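Local coordinates for ParM protein (Staphylococcus aureus, PDB 3JS6) that is an actin-like protein that forms filaments and probably drives segregation of plasmid DNA, at residues N47-S52 / D71-T76; F25-R30 / I100-R105. All coordinates share one frame; numbering follows the deposited sequence.

Contact 1: residues N47-S52 / D71-T76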
loop_
_atom_site.group_PDB
_atom_site.type_symbol
_atom_site.label_atom_id
_atom_site.label_comp_id
_atom_site.label_asym_id
_atom_site.label_seq_id
_atom_site.Cartn_x
_atom_site.Cartn_y
_atom_site.Cartn_z
ATOM N N ASN A 47 5.711 27.421 -10.387
ATOM C CA ASN A 47 5.000 26.757 -9.298
ATOM C C ASN A 47 5.866 25.690 -8.631
ATOM O O ASN A 47 6.485 24.878 -9.315
ATOM C CB ASN A 47 3.726 26.091 -9.803
ATOM C CG ASN A 47 2.745 27.081 -10.361
ATOM O OD1 ASN A 47 3.089 27.879 -11.232
ATOM N ND2 ASN A 47 1.510 27.038 -9.868
ATOM N N LYS A 48 5.911 25.710 -7.297
ATOM C CA LYS A 48 6.672 24.714 -6.538
ATOM C C LYS A 48 5.752 23.508 -6.456
ATOM O O LYS A 48 4.790 23.495 -5.677
ATOM C CB LYS A 48 6.984 25.219 -5.130
ATOM C CG LYS A 48 7.912 26.425 -5.100
ATOM C CD LYS A 48 9.166 26.201 -5.947
ATOM C CE LYS A 48 9.962 24.994 -5.471
ATOM N NZ LYS A 48 11.198 24.798 -6.284
ATOM N N LEU A 49 6.041 22.505 -7.270
ATOM C CA LEU A 49 5.204 21.314 -7.340
ATOM C C LEU A 49 5.693 20.163 -6.473
ATOM O O LEU A 49 6.887 20.054 -6.163
ATOM C CB LEU A 49 5.111 20.851 -8.796
ATOM C CG LEU A 49 4.558 21.917 -9.754
ATOM C CD1 LEU A 49 4.485 21.358 -11.158
ATOM C CD2 LEU A 49 3.198 22.358 -9.298
ATOM N N ASP A 50 4.758 19.300 -6.095
ATOM C CA ASP A 50 5.083 18.142 -5.269
ATOM C C ASP A 50 5.536 17.011 -6.182
ATOM O O ASP A 50 4.795 16.045 -6.441
ATOM C CB ASP A 50 3.860 17.716 -4.450
ATOM C CG ASP A 50 4.194 16.626 -3.440
ATOM O OD1 ASP A 50 5.407 16.363 -3.250
ATOM O OD2 ASP A 50 3.258 16.045 -2.836
ATOM N N VAL A 51 6.740 17.172 -6.721
ATOM C CA VAL A 51 7.320 16.179 -7.618
ATOM C C VAL A 51 8.836 16.355 -7.555
ATOM O O VAL A 51 9.326 17.472 -7.398
ATOM C CB VAL A 51 6.790 16.370 -9.075
ATOM C CG1 VAL A 51 7.218 17.721 -9.622
ATOM C CG2 VAL A 51 7.313 15.249 -9.984
ATOM N N SER A 52 9.578 15.257 -7.658
ATOM C CA SER A 52 11.034 15.316 -7.599
ATOM C C SER A 52 11.721 14.687 -8.803
ATOM O O SER A 52 11.113 13.944 -9.569
ATOM C CB SER A 52 11.536 14.626 -6.323
ATOM O OG SER A 52 11.095 15.307 -5.170
ATOM N N ASP A 71 1.930 14.965 -13.280
ATOM C CA ASP A 71 1.283 15.424 -14.504
ATOM C C ASP A 71 1.204 16.938 -14.664
ATOM O O ASP A 71 0.845 17.438 -15.738
ATOM C CB ASP A 71 -0.099 14.760 -14.627
ATOM C CG ASP A 71 -0.014 13.230 -14.581
ATOM O OD1 ASP A 71 0.971 12.642 -15.106
ATOM O OD2 ASP A 71 -0.934 12.605 -14.019
ATOM N N LYS A 72 1.545 17.663 -13.600
ATOM C CA LYS A 72 1.572 19.125 -13.655
ATOM C C LYS A 72 2.938 19.596 -14.151
ATOM O O LYS A 72 3.126 20.776 -14.500
ATOM C CB LYS A 72 1.285 19.728 -12.272
ATOM C CG LYS A 72 -0.154 19.509 -11.831
ATOM C CD LYS A 72 -0.514 20.200 -10.521
ATOM C CE LYS A 72 -1.939 19.812 -10.127
ATOM N NZ LYS A 72 -2.405 20.470 -8.875
ATOM N N THR A 73 3.901 18.680 -14.224
ATOM C CA THR A 73 5.225 19.093 -14.681
ATOM C C THR A 73 5.693 18.424 -15.961
ATOM O O THR A 73 6.684 18.841 -16.570
ATOM C CB THR A 73 6.301 18.890 -13.560
ATOM O OG1 THR A 73 7.412 19.751 -13.813
ATOM C CG2 THR A 73 6.804 17.457 -13.532
ATOM N N THR A 74 4.979 17.400 -16.400
ATOM C CA THR A 74 5.393 16.706 -17.599
ATOM C C THR A 74 4.198 16.049 -18.265
ATOM O O THR A 74 3.121 15.937 -17.678
ATOM C CB THR A 74 6.456 15.623 -17.245
ATOM O OG1 THR A 74 6.930 14.980 -18.438
ATOM C CG2 THR A 74 5.835 14.565 -16.328
ATOM N N ASN A 75 4.411 15.588 -19.475
ATOM C CA ASN A 75 3.374 14.941 -20.184
ATOM C C ASN A 75 3.790 13.478 -20.301
ATOM O O ASN A 75 3.032 12.639 -20.763
ATOM C CB ASN A 75 3.157 15.600 -21.559
ATOM C CG ASN A 75 2.446 16.926 -21.425
ATOM O OD1 ASN A 75 1.284 16.968 -21.027
ATOM N ND2 ASN A 75 3.149 18.007 -21.750
ATOM N N THR A 76 5.063 13.157 -19.817
ATOM C CA THR A 76 5.626 11.759 -19.886
ATOM C C THR A 76 5.044 10.792 -18.850
ATOM O O THR A 76 5.360 9.611 -18.901
ATOM C CB THR A 76 7.175 11.761 -19.740
ATOM O OG1 THR A 76 7.528 12.313 -18.458
ATOM C CG2 THR A 76 7.811 12.579 -20.843
#
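At the surface of the N-terminal actin-like domain of this ParM, the loop that leads into strand 52-56 lies against the short helix 70-73, with Leu-49 and Val-51 meeting Lys-72 and Thr-73. Leu-49 does most of the touching, through a single methyl. Its CD1 sits 3.7 Å from the backbone O of Lys-72, 3.8 Å from Lys-72 CB and 3.9 Å from Thr-73 CB, so the branch rests on the helix backbone and the roots of two side chains. With CG anti to its carbonyl carbon (chi1 -58°) and CD1 carrying the chain on in extended form, Leu-49 sends that methyl across to the helix. The Lys-72 side chain crosses it obliquely: its CB takes the contact while the extended chain beyond leads off toward solvent, where NZ makes a long, weak ion pair with Asp-69. Strands 52-56 and 64-66 follow one another as an antiparallel pair, a beta hairpin, and the loop before it and the helix after it meet beside its open end. Backbone hydrogen bonds of Asp-50 with Asp-69 and of Ser-52 with Phe-66 join the incoming loop to the chain leading into the helix. Two residues along from Leu-49, past the inverse gamma turn centred on Asp-50, Val-51 uses CG1, which lies 3.9 Å from CG2 of Thr-73. In Thr-73 the hydroxyl is the branch anti to the backbone N (chi1 -157°), leaving the methyl to face the valine.

Contact 2: residues F25-R30 / I100-R105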
loop_
_atom_site.group_PDB
_atom_site.type_symbol
_atom_site.label_atom_id
_atom_site.label_comp_id
_atom_site.label_asym_id
_atom_site.label_seq_id
_atom_site.Cartn_x
_atom_site.Cartn_y
_atom_site.Cartn_z
ATOM N N PHE A 25 4.731 9.080 2.754
ATOM C CA PHE A 25 4.192 9.584 1.495
ATOM C C PHE A 25 3.245 8.587 0.863
ATOM O O PHE A 25 3.315 7.396 1.149
ATOM C CB PHE A 25 5.328 9.936 0.497
ATOM C CG PHE A 25 6.007 8.736 -0.134
ATOM C CD1 PHE A 25 5.378 8.002 -1.146
ATOM C CD2 PHE A 25 7.282 8.338 0.296
ATOM C CE1 PHE A 25 5.993 6.894 -1.726
ATOM C CE2 PHE A 25 7.911 7.237 -0.264
ATOM C CZ PHE A 25 7.266 6.504 -1.285
ATOM N N VAL A 26 2.331 9.088 0.028
ATOM C CA VAL A 26 1.405 8.244 -0.716
ATOM C C VAL A 26 1.272 8.985 -2.061
ATOM O O VAL A 26 0.888 10.132 -2.111
ATOM C CB VAL A 26 0.043 8.041 0.019
ATOM C CG1 VAL A 26 -0.574 9.385 0.429
ATOM C CG2 VAL A 26 -0.899 7.205 -0.890
ATOM N N ILE A 27 1.694 8.314 -3.125
ATOM C CA ILE A 27 1.770 8.878 -4.472
ATOM C C ILE A 27 1.287 7.841 -5.459
ATOM O O ILE A 27 1.540 6.639 -5.271
ATOM C CB ILE A 27 3.270 9.215 -4.780
ATOM C CG1 ILE A 27 3.767 10.255 -3.761
ATOM C CG2 ILE A 27 3.458 9.697 -6.233
ATOM C CD1 ILE A 27 5.288 10.414 -3.695
ATOM N N PRO A 28 0.586 8.280 -6.527
ATOM C CA PRO A 28 0.087 7.353 -7.543
ATOM C C PRO A 28 1.237 6.565 -8.154
ATOM O O PRO A 28 2.325 7.089 -8.342
ATOM C CB PRO A 28 -0.568 8.279 -8.569
ATOM C CG PRO A 28 -1.084 9.406 -7.721
ATOM C CD PRO A 28 0.087 9.650 -6.771
ATOM N N SER A 29 0.984 5.299 -8.464
ATOM C CA SER A 29 2.002 4.439 -9.048
ATOM C C SER A 29 2.180 4.792 -10.532
ATOM O O SER A 29 1.786 4.039 -11.408
ATOM C CB SER A 29 1.570 2.977 -8.866
ATOM O OG SER A 29 2.465 2.088 -9.497
ATOM N N ARG A 30 2.764 5.962 -10.783
ATOM C CA ARG A 30 2.996 6.499 -12.127
ATOM C C ARG A 30 4.385 7.088 -12.109
ATOM O O ARG A 30 4.843 7.561 -11.085
ATOM C CB ARG A 30 2.024 7.658 -12.450
ATOM C CG ARG A 30 0.571 7.271 -12.654
ATOM C CD ARG A 30 -0.331 8.514 -12.739
ATOM N NE ARG A 30 -0.018 9.391 -13.873
ATOM C CZ ARG A 30 -0.187 9.055 -15.148
ATOM N NH1 ARG A 30 -0.655 7.850 -15.463
ATOM N NH2 ARG A 30 0.075 9.931 -16.107
ATOM N N ILE A 100 12.479 4.401 -3.021
ATOM C CA ILE A 100 13.568 4.267 -2.067
ATOM C C ILE A 100 14.253 5.629 -1.953
ATOM O O ILE A 100 14.560 6.098 -0.854
ATOM C CB ILE A 100 14.564 3.181 -2.530
ATOM C CG1 ILE A 100 13.935 1.798 -2.272
ATOM C CG2 ILE A 100 15.909 3.370 -1.817
ATOM C CD1 ILE A 100 14.738 0.616 -2.799
ATOM N N GLY A 101 14.462 6.288 -3.091
ATOM C CA GLY A 101 15.103 7.590 -3.075
ATOM C C GLY A 101 14.362 8.648 -2.266
ATOM O O GLY A 101 14.991 9.450 -1.560
ATOM N N LEU A 102 13.033 8.664 -2.359
ATOM C CA LEU A 102 12.226 9.643 -1.620
ATOM C C LEU A 102 12.405 9.443 -0.121
ATOM O O LEU A 102 12.459 10.406 0.637
ATOM C CB LEU A 102 10.729 9.512 -1.935
ATOM C CG LEU A 102 10.043 10.430 -2.946
ATOM C CD1 LEU A 102 8.519 10.194 -2.823
ATOM C CD2 LEU A 102 10.384 11.920 -2.691
ATOM N N LEU A 103 12.451 8.189 0.310
ATOM C CA LEU A 103 12.647 7.928 1.722
ATOM C C LEU A 103 14.078 8.310 2.126
ATOM O O LEU A 103 14.278 8.907 3.195
ATOM C CB LEU A 103 12.350 6.470 2.066
ATOM C CG LEU A 103 10.887 6.001 1.852
ATOM C CD1 LEU A 103 10.720 4.568 2.382
ATOM C CD2 LEU A 103 9.896 6.933 2.573
ATOM N N ALA A 104 15.054 8.024 1.259
ATOM C CA ALA A 104 16.453 8.354 1.550
ATOM C C ALA A 104 16.642 9.856 1.717
ATOM O O ALA A 104 17.428 10.307 2.556
ATOM C CB ALA A 104 17.398 7.816 0.426
ATOM N N ARG A 105 15.902 10.636 0.938
ATOM C CA ARG A 105 16.025 12.077 1.012
ATOM C C ARG A 105 15.604 12.607 2.391
ATOM O O ARG A 105 15.964 13.715 2.766
ATOM C CB ARG A 105 15.180 12.742 -0.080
ATOM C CG ARG A 105 15.546 14.212 -0.329
ATOM C CD ARG A 105 14.435 15.128 0.163
ATOM N NE ARG A 105 13.173 14.861 -0.531
ATOM C CZ ARG A 105 12.867 15.330 -1.736
ATOM N NH1 ARG A 105 11.698 15.024 -2.288
ATOM N NH2 ARG A 105 13.715 16.126 -2.381
#
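Phe-25, on strand 23-33, presents a ring face to Leu-102 and a ring edge to Leu-103, neighbouring residues on helix 90-104. The axes of the short segments, strand 25-28 and helix 100-104, run roughly antiparallel and come within 10.9 Å of each other. The CH-pi contact is well centred: Leu-102 CD1 stands 3.8 Å from the centroid of the Phe-25 ring and only 10° off its normal. In Phe-25, chi1 of 74° places the ring between the residue's own backbone N and carbonyl carbon, and chi2 of 75° turns one face to this methyl.

The remaining contacts are between apolar side chains. Leu-103 comes to the ring edge, near its plane, with CD2 3.5 Å from Phe-25 CE2 and 3.7 Å from Phe-25 CD2; the two side chains cross at about a right angle. Ile-27, two residues further along the strand and directed to the same side, reaches Leu-102 tip to tip. Its CD1 is 3.4 Å from Leu-102 CD1, tighter than usual for two methyls, so the same leucine branch is shared by ring and isoleucine. The group packs on the sheet of the N-terminal actin-like domain: Leu-103 also touches Ile-20 of strand 15-20 and Met-7 and Leu-9 of strand 4-11, so that with Phe-25 of strand 23-33 the helix meets three strands.

With methyls over the face and at the edge of one ring, the helix is fitted to the sheet by shape and dispersion, without polar pairing between the two segments.

Both contacts belong to the N-terminal actin-like domain, with centres 14 Å apart, and contact 1 is nested in the chain loop that contact 2 closes. Contact 2 is partly buried and sets a long helix on the sheet through an aromatic ring; contact 1 is a surface meeting of loop and short helix, where aliphatic methyls touch a backbone carbonyl and a threonine. Polar bonds tie the two together. Arg-30 NH2 forms a salt bridge with Asp-71 OD1 at 3.0 Å, and Arg-105 NH1 probably donates a hydrogen bond to Ser-52 OG. Each arginine has a further, acidic partner: Asp-79 for Arg-30 and Asp-146 for Arg-105.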